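Local coordinates for DNA polymerase III, beta subunit (Eubacterium rectale, PDB 3T0P), which probably tethers DNA polymerases and other proteins to DNA, forming a ring-shaped head-to-tail homodimer around the duplex and so making synthesis processive, at residues 124-132 with 184-192; 267-276 with 294-305. One frame throughout, in Å; residues are numbered along the deposited sequence.

Contact 1 of 2, residues 124-132 with 184-192; sequences RNESIVLSQ and MKNHYDSKK
Glu126 and Tyr188 carry a partly buried contact between edge strands of two antiparallel sheets, 127-131 and 187-196. The short strand segments cross at 123° with axes 8.5 Å apart, so they do not pair backbone to backbone; side chains reach across, partly onto backbone N-H groups. Glu126 sets its CG anti to the backbone N (chi1 -171°), and its extended chain brings the carboxylate to the opposing backbone. There Asp189 N is forked between both oxygens on their syn sides, 3.1 Å from Glu126 OE1 and straighter toward OE2. In one of two conformers Lys191 NZ also reaches Glu126 OE1 at 3.2 Å, a doubtful salt bridge that may ease the closeness of the Glu126 and Asp189 carboxylates. A water donates to both Glu126 OE2 and His187 O. Beside this polar cluster the Tyr188 ring lies under Ile128, whose CG1 stands over one face, 4.0 Å from the ring centroid, in a CH-pi contact. Tyr188 OH accepts a weak hydrogen bond from Val129 N (3.3 Å). Deeper in, Leu130 CD2 meets SE of Met184 (selenomethionine) at 3.9 Å, both side chains also resting on Leu167. These crossing sheet edges belong to the central domain of a bacterial beta sliding-ring subunit.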
loop_
_atom_site.group_PDB
_atom_site.type_symbol
_atom_site.label_atom_id
_atom_site.label_comp_id
_atom_site.label_asym_id
_atom_site.label_seq_id
_atom_site.Cartn_x
_atom_site.Cartn_y
_atom_site.Cartn_z
ATOM N N ARG B 124 -26.370 -29.004 10.568
ATOM C CA ARG B 124 -25.990 -29.114 9.169
ATOM C C ARG B 124 -27.002 -29.964 8.429
ATOM O O ARG B 124 -27.019 -31.190 8.569
ATOM C CB ARG B 124 -24.576 -29.689 9.034
ATOM C CG ARG B 124 -23.492 -28.646 9.218
ATOM C CD ARG B 124 -22.228 -29.262 9.784
ATOM N NE ARG B 124 -21.091 -28.339 9.773
ATOM C CZ ARG B 124 -20.897 -27.358 10.653
ATOM N NH1 ARG B 124 -21.793 -27.122 11.605
ATOM N NH2 ARG B 124 -19.818 -26.594 10.577
ATOM N N ASN B 125 -27.869 -29.300 7.665
ATOM C CA ASN B 125 -28.874 -29.974 6.881
ATOM C C ASN B 125 -28.322 -30.113 5.474
ATOM O O ASN B 125 -27.275 -30.748 5.277
ATOM C CB ASN B 125 -30.217 -29.219 6.949
ATOM C CG ASN B 125 -30.739 -29.053 8.362
ATOM O OD1 ASN B 125 -30.697 -29.984 9.190
ATOM N ND2 ASN B 125 -31.213 -27.849 8.674
ATOM N N GLU B 126 -29.029 -29.539 4.512
ATOM C CA GLU B 126 -28.685 -29.536 3.107
ATOM C C GLU B 126 -27.420 -28.689 2.902
ATOM O O GLU B 126 -27.299 -27.611 3.485
ATOM C CB GLU B 126 -29.875 -28.992 2.308
ATOM C CG GLU B 126 -29.746 -29.130 0.804
ATOM C CD GLU B 126 -30.965 -28.694 0.007
ATOM O OE1 GLU B 126 -31.491 -27.587 0.268
ATOM O OE2 GLU B 126 -31.389 -29.461 -0.887
ATOM N N SER B 127 -26.469 -29.220 2.135
ATOM C CA SER B 127 -25.184 -28.597 1.802
ATOM C C SER B 127 -25.178 -28.105 0.373
ATOM O O SER B 127 -25.722 -28.768 -0.506
ATOM C CB SER B 127 -24.055 -29.598 1.980
ATOM O OG SER B 127 -24.356 -30.758 1.225
ATOM N N ILE B 128 -24.561 -26.962 0.139
ATOM C CA ILE B 128 -24.405 -26.359 -1.175
ATOM C C ILE B 128 -22.896 -26.313 -1.462
ATOM O O ILE B 128 -22.138 -25.805 -0.645
ATOM C CB ILE B 128 -25.078 -24.952 -1.205
ATOM C CG1 ILE B 128 -26.613 -25.062 -1.071
ATOM C CG2 ILE B 128 -24.717 -24.167 -2.461
ATOM C CD1 ILE B 128 -27.200 -24.821 0.395
ATOM N N VAL B 129 -22.459 -26.819 -2.613
ATOM C CA VAL B 129 -21.050 -26.765 -2.973
ATOM C C VAL B 129 -20.798 -25.743 -4.117
ATOM O O VAL B 129 -21.393 -25.833 -5.176
ATOM C CB VAL B 129 -20.497 -28.157 -3.355
ATOM C CG1 VAL B 129 -19.020 -28.061 -3.728
ATOM C CG2 VAL B 129 -20.698 -29.155 -2.232
ATOM N N LEU B 130 -19.854 -24.848 -3.900
ATOM C CA LEU B 130 -19.357 -23.883 -4.889
ATOM C C LEU B 130 -17.847 -23.956 -4.884
ATOM O O LEU B 130 -17.257 -24.220 -3.822
ATOM C CB LEU B 130 -19.798 -22.429 -4.549
ATOM C CG LEU B 130 -21.277 -22.122 -4.484
ATOM C CD1 LEU B 130 -21.503 -20.738 -3.934
ATOM C CD2 LEU B 130 -21.936 -22.257 -5.834
ATOM N N SER B 131 -17.195 -23.669 -6.021
ATOM C CA SER B 131 -15.730 -23.593 -5.983
ATOM C C SER B 131 -15.363 -22.338 -5.217
ATOM O O SER B 131 -16.189 -21.424 -5.101
ATOM C CB SER B 131 -15.106 -23.598 -7.384
ATOM O OG SER B 131 -15.374 -22.436 -8.156
ATOM N N GLN B 132 -14.175 -22.327 -4.623
ATOM C CA GLN B 132 -13.639 -21.166 -3.942
ATOM C C GLN B 132 -13.664 -19.975 -4.918
ATOM O O GLN B 132 -14.051 -18.872 -4.531
ATOM C CB GLN B 132 -12.197 -21.445 -3.488
ATOM C CG GLN B 132 -12.074 -22.197 -2.179
ATOM C CD GLN B 132 -10.636 -22.441 -1.795
ATOM O OE1 GLN B 132 -9.693 -21.848 -2.338
ATOM N NE2 GLN B 132 -10.438 -23.380 -0.898
HETATM N N MSE B 184 -25.882 -24.137 -11.229
HETATM C CA MSE B 184 -25.149 -25.180 -10.512
HETATM C C MSE B 184 -25.488 -26.546 -11.092
HETATM O O MSE B 184 -26.463 -26.665 -11.836
HETATM C CB MSE B 184 -25.434 -25.096 -9.012
HETATM C CG MSE B 184 -24.924 -23.780 -8.421
HETATM SE SE MSE B 184 -25.527 -23.449 -6.623
HETATM C CE MSE B 184 -27.527 -23.472 -6.914
ATOM N N LYS B 185 -24.646 -27.546 -10.817
ATOM C CA LYS B 185 -24.827 -28.906 -11.351
ATOM C C LYS B 185 -25.695 -29.768 -10.412
ATOM O O LYS B 185 -26.005 -30.905 -10.750
ATOM C CB LYS B 185 -23.466 -29.578 -11.602
ATOM C CG LYS B 185 -22.521 -28.802 -12.542
ATOM C CD LYS B 185 -22.771 -29.109 -14.029
ATOM C CE LYS B 185 -21.641 -28.641 -14.929
ATOM N NZ LYS B 185 -20.394 -29.453 -14.777
ATOM N N ASN B 186 -26.090 -29.223 -9.250
ATOM C CA ASN B 186 -26.962 -29.884 -8.279
ATOM C C ASN B 186 -28.284 -29.168 -8.146
ATOM O O ASN B 186 -28.353 -27.967 -8.390
ATOM C CB ASN B 186 -26.330 -29.897 -6.906
ATOM C CG ASN B 186 -25.320 -30.958 -6.654
ATOM O OD1 ASN B 186 -25.555 -31.899 -5.892
ATOM N ND2 ASN B 186 -24.139 -30.767 -7.196
ATOM N N HIS B 187 -29.315 -29.902 -7.702
ATOM C CA HIS B 187 -30.612 -29.318 -7.428
ATOM C C HIS B 187 -30.769 -29.232 -5.922
ATOM O O HIS B 187 -30.380 -30.150 -5.179
ATOM C CB HIS B 187 -31.718 -30.093 -8.127
ATOM C CG HIS B 187 -31.681 -29.861 -9.603
ATOM N ND1 HIS B 187 -32.618 -29.061 -10.233
ATOM C CD2 HIS B 187 -30.769 -30.270 -10.517
ATOM C CE1 HIS B 187 -32.258 -29.034 -11.503
ATOM N NE2 HIS B 187 -31.163 -29.761 -11.723
ATOM N N TYR B 188 -31.236 -28.079 -5.472
ATOM C CA TYR B 188 -31.359 -27.787 -4.053
ATOM C C TYR B 188 -32.749 -27.300 -3.704
ATOM O O TYR B 188 -33.450 -26.784 -4.581
ATOM C CB TYR B 188 -30.344 -26.699 -3.683
ATOM C CG TYR B 188 -28.891 -27.071 -3.913
ATOM C CD1 TYR B 188 -28.244 -27.983 -3.088
ATOM C CD2 TYR B 188 -28.153 -26.482 -4.933
ATOM C CE1 TYR B 188 -26.923 -28.352 -3.316
ATOM C CE2 TYR B 188 -26.808 -26.794 -5.126
ATOM C CZ TYR B 188 -26.196 -27.719 -4.303
ATOM O OH TYR B 188 -24.892 -28.084 -4.501
ATOM N N ASP B 189 -33.128 -27.410 -2.414
ATOM C CA ASP B 189 -34.383 -26.858 -1.920
ATOM C C ASP B 189 -34.306 -25.350 -1.987
ATOM O O ASP B 189 -33.207 -24.790 -1.927
ATOM C CB ASP B 189 -34.682 -27.295 -0.473
ATOM C CG ASP B 189 -34.922 -28.777 -0.261
ATOM O OD1 ASP B 189 -35.303 -29.469 -1.241
ATOM O OD2 ASP B 189 -34.739 -29.245 0.885
ATOM N N SER B 190 -35.459 -24.692 -2.129
ATOM C CA SER B 190 -35.514 -23.247 -2.179
ATOM C C SER B 190 -35.015 -22.647 -0.864
ATOM O O SER B 190 -35.310 -23.162 0.217
ATOM C CB SER B 190 -36.921 -22.773 -2.496
ATOM O OG SER B 190 -37.213 -23.125 -3.836
ATOM N N LYS B 191 -34.227 -21.587 -0.989
ATOM C CA LYS B 191 -33.647 -20.846 0.130
ATOM C C LYS B 191 -33.496 -19.399 -0.288
ATOM O O LYS B 191 -33.153 -19.141 -1.439
ATOM C CB LYS B 191 -32.297 -21.454 0.568
ATOM C CG LYS B 191 -32.417 -22.309 1.815
ATOM C CD LYS B 191 -31.370 -23.408 1.856
ATOM C CE LYS B 191 -31.675 -24.399 2.947
ATOM N NZ LYS B 191 -30.894 -25.642 2.777
ATOM N N LYS B 192 -33.779 -18.467 0.627
ATOM C CA LYS B 192 -33.693 -17.023 0.424
ATOM C C LYS B 192 -33.229 -16.399 1.740
ATOM O O LYS B 192 -33.989 -16.356 2.701
ATOM C CB LYS B 192 -35.078 -16.499 -0.021
ATOM C CG LYS B 192 -35.036 -15.297 -0.933
ATOM C CD LYS B 192 -36.429 -14.711 -1.155
ATOM C CE LYS B 192 -36.344 -13.306 -1.712
ATOM N NZ LYS B 192 -37.665 -12.791 -2.197
HETATM O O HOH W 1 -31.066 -31.367 -2.711
#

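Contact 2 of 2, residues 267-276 with 294-305; sequences CIDRATLLVK and LRINSFIGSMNE
Leu274 lies over the turn end of the hairpin 294-305 and, of all the residues here, has the most surface buried by the contact. Its two methyls divide the work. CD1 lies across both strands, 3.7 Å from Ile296 CG2 and similarly close to Met303 CB, while CD2 packs against Ile300 CG2. The side chains of Leu274 and Ile296 run antiparallel, flank against flank, whereas Val275 CG1 meets Ile296 CD1 tip to tip. The carbonyl of Leu274 is approached as well: Ser298 OG donates to Leu274 O, modelled at a doubtfully short 2.5 Å and tilted 32° from the carbonyl plane. The same OG accepts from Ile300 N, an ST turn at the hairpin's bend.

The helix packs along this hairpin, the edge of a four-stranded antiparallel sheet, as the helix-on-sheet layer of the C-terminal domain in this family of sliding rings. Helix 267-272 runs nearly parallel to strand 294-297, at 10°, with their axes 9.0 Å apart. Ile296 fills the middle of this interface, its CG2 wedged 3.7 Å from Ala271 CB, and the bent chain of Met303, a selenomethionine, brings CE to the same CB from the other strand.

At the far end Cys267 turns SG anti to its own N (chi1 166°), which drops the sulfur onto Leu294, 3.7 Å from Leu294 CD1. The CB and CG of Glu305 run past this sulfur, and the carboxylate beyond is held through two nitrogens of Arg270: NE to Glu305 OE1 is 2.9 Å and NH2 to Glu305 OE2 is 2.8 Å. Guanidinium and carboxylate are nearly coplanar, and the pair of hydrogen bonds restrains the rotation of both. The third nitrogen, Arg270 NH1, bonds Lys81 O of the second subunit, against which residues 302-305 also pair as an antiparallel strand, carrying the sheet across the dimer interface.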
loop_
_atom_site.group_PDB
_atom_site.type_symbol
_atom_site.label_atom_id
_atom_site.label_comp_id
_atom_site.label_asym_id
_atom_site.label_seq_id
_atom_site.Cartn_x
_atom_site.Cartn_y
_atom_site.Cartn_z
ATOM N N CYS B 267 -13.021 5.734 -20.207
ATOM C CA CYS B 267 -13.520 7.071 -20.378
ATOM C C CYS B 267 -14.146 7.626 -19.090
ATOM O O CYS B 267 -13.914 8.778 -18.753
ATOM C CB CYS B 267 -14.522 7.117 -21.521
ATOM S SG CYS B 267 -15.481 8.644 -21.544
ATOM N N ILE B 268 -14.989 6.827 -18.406
ATOM C CA ILE B 268 -15.650 7.247 -17.175
ATOM C C ILE B 268 -14.588 7.456 -16.082
ATOM O O ILE B 268 -14.664 8.418 -15.309
ATOM C CB ILE B 268 -16.765 6.261 -16.754
ATOM C CG1 ILE B 268 -17.799 6.128 -17.901
ATOM C CG2 ILE B 268 -17.435 6.761 -15.472
ATOM C CD1 ILE B 268 -19.040 5.235 -17.642
ATOM N N ASP B 269 -13.567 6.607 -16.072
ATOM C CA ASP B 269 -12.473 6.736 -15.120
ATOM C C ASP B 269 -11.704 8.063 -15.379
ATOM O O ASP B 269 -11.419 8.782 -14.424
ATOM C CB ASP B 269 -11.573 5.503 -15.215
ATOM C CG ASP B 269 -10.400 5.474 -14.257
ATOM O OD1 ASP B 269 -10.628 5.634 -13.029
ATOM O OD2 ASP B 269 -9.263 5.225 -14.726
ATOM N N ARG B 270 -11.448 8.420 -16.649
ATOM C CA ARG B 270 -10.788 9.693 -17.030
ATOM C C ARG B 270 -11.575 10.888 -16.497
ATOM O O ARG B 270 -11.003 11.793 -15.933
ATOM C CB ARG B 270 -10.706 9.844 -18.564
ATOM C CG ARG B 270 -9.490 9.233 -19.159
ATOM C CD ARG B 270 -9.315 9.623 -20.621
ATOM N NE ARG B 270 -10.121 8.797 -21.515
ATOM C CZ ARG B 270 -9.810 7.562 -21.902
ATOM N NH1 ARG B 270 -8.714 6.971 -21.448
ATOM N NH2 ARG B 270 -10.608 6.901 -22.730
ATOM N N ALA B 271 -12.888 10.882 -16.691
ATOM C CA ALA B 271 -13.789 11.921 -16.238
ATOM C C ALA B 271 -13.705 12.152 -14.714
ATOM O O ALA B 271 -13.803 13.298 -14.285
ATOM C CB ALA B 271 -15.218 11.550 -16.629
ATOM N N THR B 272 -13.528 11.083 -13.903
ATOM C CA THR B 272 -13.472 11.235 -12.443
ATOM C C THR B 272 -12.322 12.080 -11.936
ATOM O O THR B 272 -12.431 12.579 -10.819
ATOM C CB THR B 272 -13.423 9.924 -11.677
ATOM O OG1 THR B 272 -12.222 9.231 -11.986
ATOM C CG2 THR B 272 -14.653 9.093 -11.866
ATOM N N LEU B 273 -11.230 12.244 -12.713
ATOM C CA LEU B 273 -10.110 13.078 -12.271
ATOM C C LEU B 273 -10.553 14.550 -12.114
ATOM O O LEU B 273 -9.951 15.279 -11.337
ATOM C CB LEU B 273 -8.862 12.949 -13.185
ATOM C CG LEU B 273 -8.861 13.608 -14.579
ATOM C CD1 LEU B 273 -8.421 15.060 -14.518
ATOM C CD2 LEU B 273 -7.964 12.842 -15.533
ATOM N N LEU B 274 -11.607 14.978 -12.823
ATOM C CA LEU B 274 -12.068 16.363 -12.735
ATOM C C LEU B 274 -12.972 16.625 -11.516
ATOM O O LEU B 274 -13.208 17.776 -11.165
ATOM C CB LEU B 274 -12.794 16.755 -14.015
ATOM C CG LEU B 274 -11.918 16.889 -15.244
ATOM C CD1 LEU B 274 -12.747 17.087 -16.462
ATOM C CD2 LEU B 274 -10.934 18.048 -15.116
ATOM N N VAL B 275 -13.450 15.569 -10.877
ATOM C CA VAL B 275 -14.338 15.670 -9.735
ATOM C C VAL B 275 -13.660 15.027 -8.475
ATOM O O VAL B 275 -13.361 13.832 -8.446
ATOM C CB VAL B 275 -15.740 15.098 -10.076
ATOM C CG1 VAL B 275 -16.440 15.994 -11.095
ATOM C CG2 VAL B 275 -15.660 13.682 -10.617
ATOM N N LYS B 276 -13.333 15.870 -7.481
ATOM C CA LYS B 276 -12.650 15.449 -6.244
ATOM C C LYS B 276 -13.563 15.694 -5.041
ATOM O O LYS B 276 -14.285 16.690 -5.035
ATOM C CB LYS B 276 -11.291 16.173 -6.057
ATOM C CG LYS B 276 -10.423 16.343 -7.324
ATOM C CD LYS B 276 -9.488 15.155 -7.634
ATOM C CE LYS B 276 -8.299 15.606 -8.474
ATOM N NZ LYS B 276 -7.741 14.518 -9.335
ATOM N N LEU B 294 -19.612 11.634 -24.024
ATOM C CA LEU B 294 -19.529 11.767 -22.574
ATOM C C LEU B 294 -18.895 13.084 -22.203
ATOM O O LEU B 294 -17.865 13.456 -22.758
ATOM C CB LEU B 294 -18.736 10.606 -21.950
ATOM C CG LEU B 294 -19.328 9.231 -22.180
ATOM C CD1 LEU B 294 -18.654 8.566 -23.375
ATOM C CD2 LEU B 294 -19.165 8.369 -20.966
ATOM N N ARG B 295 -19.527 13.794 -21.274
ATOM C CA ARG B 295 -19.032 15.082 -20.777
ATOM C C ARG B 295 -19.094 15.169 -19.270
ATOM O O ARG B 295 -20.010 14.611 -18.627
ATOM C CB ARG B 295 -19.839 16.267 -21.332
ATOM C CG ARG B 295 -19.820 16.416 -22.833
ATOM C CD ARG B 295 -20.741 17.520 -23.320
ATOM N NE ARG B 295 -22.137 17.286 -22.940
ATOM C CZ ARG B 295 -23.165 17.996 -23.390
ATOM N NH1 ARG B 295 -22.972 18.975 -24.266
ATOM N NH2 ARG B 295 -24.399 17.723 -22.982
ATOM N N ILE B 296 -18.157 15.950 -18.732
ATOM C CA ILE B 296 -18.120 16.315 -17.349
ATOM C C ILE B 296 -17.467 17.669 -17.310
ATOM O O ILE B 296 -16.626 17.974 -18.159
ATOM C CB ILE B 296 -17.442 15.234 -16.446
ATOM C CG1 ILE B 296 -17.921 15.346 -14.989
ATOM C CG2 ILE B 296 -15.892 15.215 -16.570
ATOM C CD1 ILE B 296 -17.732 14.017 -14.171
ATOM N N ASN B 297 -17.871 18.497 -16.360
ATOM C CA ASN B 297 -17.235 19.810 -16.147
ATOM C C ASN B 297 -17.230 20.090 -14.650
ATOM O O ASN B 297 -18.127 19.639 -13.936
ATOM C CB ASN B 297 -17.910 20.934 -16.940
ATOM C CG ASN B 297 -19.329 21.096 -16.565
ATOM O OD1 ASN B 297 -19.655 21.805 -15.606
ATOM N ND2 ASN B 297 -20.184 20.341 -17.243
ATOM N N SER B 298 -16.197 20.776 -14.175
ATOM C CA SER B 298 -16.022 21.160 -12.777
ATOM C C SER B 298 -15.222 22.453 -12.707
ATOM O O SER B 298 -14.933 23.049 -13.745
ATOM C CB SER B 298 -15.346 20.037 -11.987
ATOM O OG SER B 298 -13.964 19.898 -12.289
ATOM N N PHE B 299 -14.853 22.884 -11.486
ATOM C CA PHE B 299 -14.002 24.063 -11.281
ATOM C C PHE B 299 -12.597 23.809 -11.840
ATOM O O PHE B 299 -11.958 24.748 -12.288
ATOM C CB PHE B 299 -13.943 24.454 -9.799
ATOM C CG PHE B 299 -15.276 24.969 -9.313
ATOM C CD1 PHE B 299 -15.772 26.195 -9.754
ATOM C CD2 PHE B 299 -16.057 24.214 -8.447
ATOM C CE1 PHE B 299 -17.020 26.659 -9.330
ATOM C CE2 PHE B 299 -17.310 24.679 -8.021
ATOM C CZ PHE B 299 -17.779 25.898 -8.463
ATOM N N ILE B 300 -12.152 22.536 -11.869
ATOM C CA ILE B 300 -10.834 22.137 -12.394
ATOM C C ILE B 300 -10.784 22.286 -13.939
ATOM O O ILE B 300 -9.749 22.669 -14.478
ATOM C CB ILE B 300 -10.486 20.706 -11.951
ATOM C CG1 ILE B 300 -10.347 20.635 -10.425
ATOM C CG2 ILE B 300 -9.219 20.219 -12.632
ATOM C CD1 ILE B 300 -10.425 19.262 -9.841
ATOM N N GLY B 301 -11.880 21.966 -14.619
ATOM C CA GLY B 301 -11.978 22.063 -16.070
ATOM C C GLY B 301 -13.043 21.160 -16.657
ATOM O O GLY B 301 -13.930 20.691 -15.939
ATOM N N SER B 302 -12.967 20.893 -17.962
ATOM C CA SER B 302 -13.972 20.023 -18.584
ATOM C C SER B 302 -13.349 18.909 -19.435
ATOM O O SER B 302 -12.167 18.936 -19.773
ATOM C CB SER B 302 -14.952 20.839 -19.424
ATOM O OG SER B 302 -14.260 21.464 -20.489
HETATM N N MSE B 303 -14.169 17.920 -19.748
HETATM C CA MSE B 303 -13.794 16.806 -20.583
HETATM C C MSE B 303 -14.908 16.509 -21.573
HETATM O O MSE B 303 -16.079 16.550 -21.222
HETATM C CB MSE B 303 -13.466 15.562 -19.756
HETATM C CG MSE B 303 -12.852 14.432 -20.596
HETATM SE SE MSE B 303 -13.211 12.614 -19.886
HETATM C CE MSE B 303 -15.230 12.596 -20.220
ATOM N N ASN B 304 -14.530 16.170 -22.800
ATOM C CA ASN B 304 -15.440 15.709 -23.829
ATOM C C ASN B 304 -14.831 14.461 -24.482
ATOM O O ASN B 304 -13.663 14.487 -24.871
ATOM C CB ASN B 304 -15.706 16.825 -24.854
ATOM C CG ASN B 304 -16.833 16.466 -25.778
ATOM O OD1 ASN B 304 -17.996 16.642 -25.443
ATOM N ND2 ASN B 304 -16.523 15.863 -26.917
ATOM N N GLU B 305 -15.594 13.379 -24.591
ATOM C CA GLU B 305 -15.098 12.152 -25.218
ATOM C C GLU B 305 -16.183 11.497 -26.067
ATOM O O GLU B 305 -17.326 11.436 -25.637
ATOM C CB GLU B 305 -14.607 11.135 -24.147
ATOM C CG GLU B 305 -13.923 9.927 -24.775
ATOM C CD GLU B 305 -12.991 9.088 -23.915
ATOM O OE1 GLU B 305 -12.623 9.537 -22.800
ATOM O OE2 GLU B 305 -12.647 7.965 -24.356
#

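Overall arrangement
Contact 1 comes wholly before contact 2 along the chain; the two lie on opposite sides of the chain's centre, about 45 Å between centres and about 26 Å between nearest atoms. Contact 1 lies in the central domain and joins the edge strands of an eight-stranded and a nine-stranded sheet. The nine-stranded one continues into the C-terminal domain through strands 357-361, 348-351, 336-341 and 255-260, and helix 261-272, which bears part of contact 2, follows directly on the last of these. Contact 2 packs that helix on a separate four-stranded sheet. Contact 1 touches no other chain of the assembly, while contact 2, also within one subunit, borders the dimer interface through edge strand 302-308.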